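Local coordinates for CRISPR-associated endoribonuclease Cas2 (Thermococcus onnurineus, PDB 5G4D), which probably acts as a magnesium-dependent endoribonuclease specific for single-stranded RNA in CRISPR adaptive immunity, working as a homodimer that joins a Cas1 homodimer, at residues V7-A13 and E60-Y66. Numbering follows the deposited sequence.
Sequences VIVYDVA and EDSVVIY
Segments 7-11 and 62-66, in the first and fourth strands of the ferredoxin-like fold, are extended (phi -77 to -144°, psi 97 to 148°) and antiparallel (169°), axes 4.7 Å apart. E60, in loop, salt-bridges R16. D61 (chi1 m) points toward the partner, its short carboxylate close enough for OD1 to accept A13 N (2.9 Å) while R16 and D57 N hold OD2. Small S62 opens the pairing beside D11 (S62 N to D11 O 2.9 Å, D11 N to S62 O 2.8 Å). D11, the predicted catalytic Mg(2+) ligand, accepts N33 N of the second subunit at OD2. V63, beta-branched to suit extended backbone, forms a non-hydrogen-bonded pair with Y10, its CG1 3.6 Å from I8 CG2. V64 pairs with V9 (V64 N to V9 O 2.9 Å, V9 N to V64 O 3.0 Å). I65 and I8 (CA-CA 4.6 Å), non-hydrogen-bonded, fill the helix-covered face with branched apolar chains. Y66 pairs with V7 (Y66 N to V7 O 2.8 Å, V7 N to Y66 O 3.1 Å), its OH hydrogen-bonded to E37 OE2 of the second subunit. I8, Y10, V63, I65 face helices 17-25 and 42-55; opposite, V9, D11, V64, Y66 pack on the second subunit, whose strand continues the sheet beyond 63-66; 35-40 flanks 7-11.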
ATOM      1  N   VAL A   7      -3.737   5.580   3.918  1.00 12.52           N
ATOM      2  CA  VAL A   7      -3.042   4.965   2.788  1.00 12.93           C
ATOM      3  C   VAL A   7      -4.017   3.961   2.212  1.00 12.16           C
ATOM      4  O   VAL A   7      -4.499   3.082   2.938  1.00 12.76           O
ATOM      5  CB  VAL A   7      -1.731   4.262   3.191  1.00 11.78           C
ATOM      6  CG1 VAL A   7      -1.126   3.549   1.968  1.00 13.48           C
ATOM      7  CG2 VAL A   7      -0.741   5.235   3.820  1.00 15.54           C
ATOM      8  N   ILE A   8      -4.323   4.088   0.921  1.00 11.05           N
ATOM      9  CA  ILE A   8      -5.301   3.221   0.275  1.00 11.77           C
ATOM     10  C   ILE A   8      -4.602   2.402  -0.799  1.00 13.40           C
ATOM     11  O   ILE A   8      -3.928   2.958  -1.675  1.00 13.72           O
ATOM     12  CB  ILE A   8      -6.465   4.018  -0.336  1.00 13.29           C
ATOM     13  CG1 ILE A   8      -7.186   4.804   0.758  1.00 13.91           C
ATOM     14  CG2 ILE A   8      -7.429   3.064  -1.052  1.00 13.65           C
ATOM     15  CD1 ILE A   8      -8.495   5.419   0.279  1.00 13.09           C
ATOM     16  N   VAL A   9      -4.768   1.086  -0.734  1.00 11.28           N
ATOM     17  CA  VAL A   9      -4.268   0.177  -1.766  1.00 12.55           C
ATOM     18  C   VAL A   9      -5.461  -0.590  -2.310  1.00 13.21           C
ATOM     19  O   VAL A   9      -6.397  -0.899  -1.567  1.00 13.84           O
ATOM     20  CB  VAL A   9      -3.195  -0.789  -1.216  1.00 14.33           C
ATOM     21  CG1 VAL A   9      -1.997  -0.013  -0.717  1.00 14.95           C
ATOM     22  CG2 VAL A   9      -3.777  -1.650  -0.098  1.00 15.97           C
ATOM     23  N   TYR A  10      -5.453  -0.885  -3.607  1.00 12.68           N
ATOM     24  CA  TYR A  10      -6.623  -1.554  -4.169  1.00 15.20           C
ATOM     25  C   TYR A  10      -6.217  -2.558  -5.235  1.00 16.39           C
ATOM     26  O   TYR A  10      -5.221  -2.394  -5.942  1.00 16.95           O
ATOM     27  CB  TYR A  10      -7.652  -0.568  -4.744  1.00 15.04           C
ATOM     28  CG  TYR A  10      -7.128   0.396  -5.782  1.00 14.96           C
ATOM     29  CD1 TYR A  10      -6.616   1.629  -5.414  1.00 14.50           C
ATOM     30  CD2 TYR A  10      -7.177   0.081  -7.139  1.00 19.13           C
ATOM     31  CE1 TYR A  10      -6.140   2.517  -6.347  1.00 17.25           C
ATOM     32  CE2 TYR A  10      -6.712   0.972  -8.092  1.00 20.34           C
ATOM     33  CZ  TYR A  10      -6.202   2.191  -7.689  1.00 19.18           C
ATOM     34  OH  TYR A  10      -5.739   3.097  -8.617  1.00 19.05           O
ATOM     35  N   ASP A  11      -7.013  -3.613  -5.301  1.00 15.95           N
ATOM     36  CA  ASP A  11      -6.848  -4.731  -6.224  1.00 18.84           C
ATOM     37  C   ASP A  11      -8.215  -4.868  -6.885  1.00 18.06           C
ATOM     38  O   ASP A  11      -9.124  -5.449  -6.288  1.00 19.03           O
ATOM     39  CB  ASP A  11      -6.446  -5.978  -5.442  1.00 21.63           C
ATOM     40  CG  ASP A  11      -5.895  -7.065  -6.310  1.00 30.19           C
ATOM     41  OD1 ASP A  11      -6.289  -7.135  -7.495  1.00 28.19           O
ATOM     42  OD2 ASP A  11      -5.065  -7.849  -5.792  1.00 35.07           O
ATOM     43  N   VAL A  12      -8.384  -4.289  -8.077  1.00 16.99           N
ATOM     44  CA  VAL A  12      -9.700  -4.151  -8.709  1.00 14.77           C
ATOM     45  C   VAL A  12      -9.615  -4.737 -10.110  1.00 19.82           C
ATOM     46  O   VAL A  12      -8.592  -4.593 -10.783  1.00 20.43           O
ATOM     47  CB  VAL A  12     -10.151  -2.677  -8.769  1.00 18.28           C
ATOM     48  CG1 VAL A  12     -11.465  -2.527  -9.547  1.00 20.48           C
ATOM     49  CG2 VAL A  12     -10.318  -2.101  -7.344  1.00 15.13           C
ATOM     50  N   ALA A  13     -10.697  -5.375 -10.552  1.00 19.12           N
ATOM     51  CA  ALA A  13     -10.700  -6.008 -11.866  1.00 21.55           C
ATOM     52  C   ALA A  13     -10.472  -4.975 -12.967  1.00 20.01           C
ATOM     53  O   ALA A  13     -10.766  -3.786 -12.822  1.00 17.83           O
ATOM     54  CB  ALA A  13     -12.015  -6.751 -12.092  1.00 21.28           C
ATOM     55  N   GLU A  60     -15.614  -9.247  -6.002  1.00 31.76           N
ATOM     56  CA  GLU A  60     -14.373  -9.466  -6.739  1.00 28.39           C
ATOM     57  C   GLU A  60     -13.224  -8.606  -6.241  1.00 30.33           C
ATOM     58  O   GLU A  60     -12.104  -9.109  -6.070  1.00 28.60           O
ATOM     59  CB  GLU A  60     -14.587  -9.181  -8.233  1.00 31.86           C
ATOM     60  CG  GLU A  60     -15.619 -10.045  -8.921  1.00 38.18           C
ATOM     61  CD  GLU A  60     -15.215 -10.380 -10.345  1.00 42.90           C
ATOM     62  OE1 GLU A  60     -14.812  -9.452 -11.081  1.00 42.76           O
ATOM     63  OE2 GLU A  60     -15.301 -11.568 -10.720  1.00 50.45           O
ATOM     64  N   ASP A  61     -13.467  -7.319  -6.028  1.00 25.04           N
ATOM     65  CA  ASP A  61     -12.413  -6.345  -5.797  1.00 24.65           C
ATOM     66  C   ASP A  61     -12.095  -6.226  -4.312  1.00 23.90           C
ATOM     67  O   ASP A  61     -12.890  -6.604  -3.446  1.00 23.61           O
ATOM     68  CB  ASP A  61     -12.830  -4.988  -6.360  1.00 21.92           C
ATOM     69  CG  ASP A  61     -13.248  -5.068  -7.818  1.00 25.46           C
ATOM     70  OD1 ASP A  61     -12.682  -5.909  -8.553  1.00 23.85           O
ATOM     71  OD2 ASP A  61     -14.133  -4.286  -8.235  1.00 23.54           O
ATOM     72  N   SER A  62     -10.908  -5.701  -4.018  1.00 20.03           N
ATOM     73  CA  SER A  62     -10.535  -5.464  -2.630  1.00 23.37           C
ATOM     74  C   SER A  62      -9.832  -4.123  -2.498  1.00 21.51           C
ATOM     75  O   SER A  62      -8.885  -3.830  -3.234  1.00 19.56           O
ATOM     76  CB  SER A  62      -9.646  -6.589  -2.090  1.00 24.83           C
ATOM     77  OG  SER A  62      -8.334  -6.522  -2.621  1.00 35.76           O
ATOM     78  N   VAL A  63     -10.305  -3.313  -1.559  1.00 18.86           N
ATOM     79  CA  VAL A  63      -9.676  -2.050  -1.199  1.00 19.19           C
ATOM     80  C   VAL A  63      -9.327  -2.128   0.279  1.00 18.17           C
ATOM     81  O   VAL A  63     -10.169  -2.513   1.095  1.00 18.43           O
ATOM     82  CB  VAL A  63     -10.596  -0.844  -1.471  1.00 18.32           C
ATOM     83  CG1 VAL A  63      -9.860   0.447  -1.180  1.00 17.67           C
ATOM     84  CG2 VAL A  63     -11.144  -0.863  -2.902  1.00 18.30           C
ATOM     85  N   VAL A  64      -8.084  -1.805   0.620  1.00 14.34           N
ATOM     86  CA  VAL A  64      -7.645  -1.737   2.012  1.00 15.95           C
ATOM     87  C   VAL A  64      -7.321  -0.285   2.323  1.00 14.25           C
ATOM     88  O   VAL A  64      -6.515   0.342   1.624  1.00 12.44           O
ATOM     89  CB  VAL A  64      -6.436  -2.644   2.287  1.00 17.39           C
ATOM     90  CG1 VAL A  64      -5.946  -2.455   3.728  1.00 16.65           C
ATOM     91  CG2 VAL A  64      -6.797  -4.097   2.038  1.00 19.05           C
ATOM     92  N   ILE A  65      -7.965   0.254   3.352  1.00 14.17           N
ATOM     93  CA  ILE A  65      -7.756   1.629   3.787  1.00 14.55           C
ATOM     94  C   ILE A  65      -7.066   1.579   5.146  1.00 15.55           C
ATOM     95  O   ILE A  65      -7.711   1.330   6.179  1.00 15.63           O
ATOM     96  CB  ILE A  65      -9.074   2.412   3.856  1.00 15.58           C
ATOM     97  CG1 ILE A  65      -9.795   2.321   2.508  1.00 16.52           C
ATOM     98  CG2 ILE A  65      -8.809   3.858   4.262  1.00 17.28           C
ATOM     99  CD1 ILE A  65     -11.180   2.956   2.518  1.00 20.51           C
ATOM    100  N   TYR A  66      -5.758   1.850   5.159  1.00 13.31           N
ATOM    101  CA  TYR A  66      -5.038   1.997   6.421  1.00 13.77           C
ATOM    102  C   TYR A  66      -5.359   3.358   7.016  1.00 14.29           C
ATOM    103  O   TYR A  66      -5.293   4.370   6.312  1.00 15.43           O
ATOM    104  CB  TYR A  66      -3.533   1.869   6.190  1.00 12.92           C
ATOM    105  CG  TYR A  66      -3.115   0.501   5.693  1.00 13.65           C
ATOM    106  CD1 TYR A  66      -2.946  -0.551   6.579  1.00 16.94           C
ATOM    107  CD2 TYR A  66      -2.891   0.268   4.333  1.00 14.79           C
ATOM    108  CE1 TYR A  66      -2.566  -1.803   6.135  1.00 16.26           C
ATOM    109  CE2 TYR A  66      -2.520  -0.982   3.874  1.00 14.72           C
ATOM    110  CZ  TYR A  66      -2.358  -2.014   4.787  1.00 17.38           C
ATOM    111  OH  TYR A  66      -1.986  -3.259   4.342  1.00 17.19           O
TER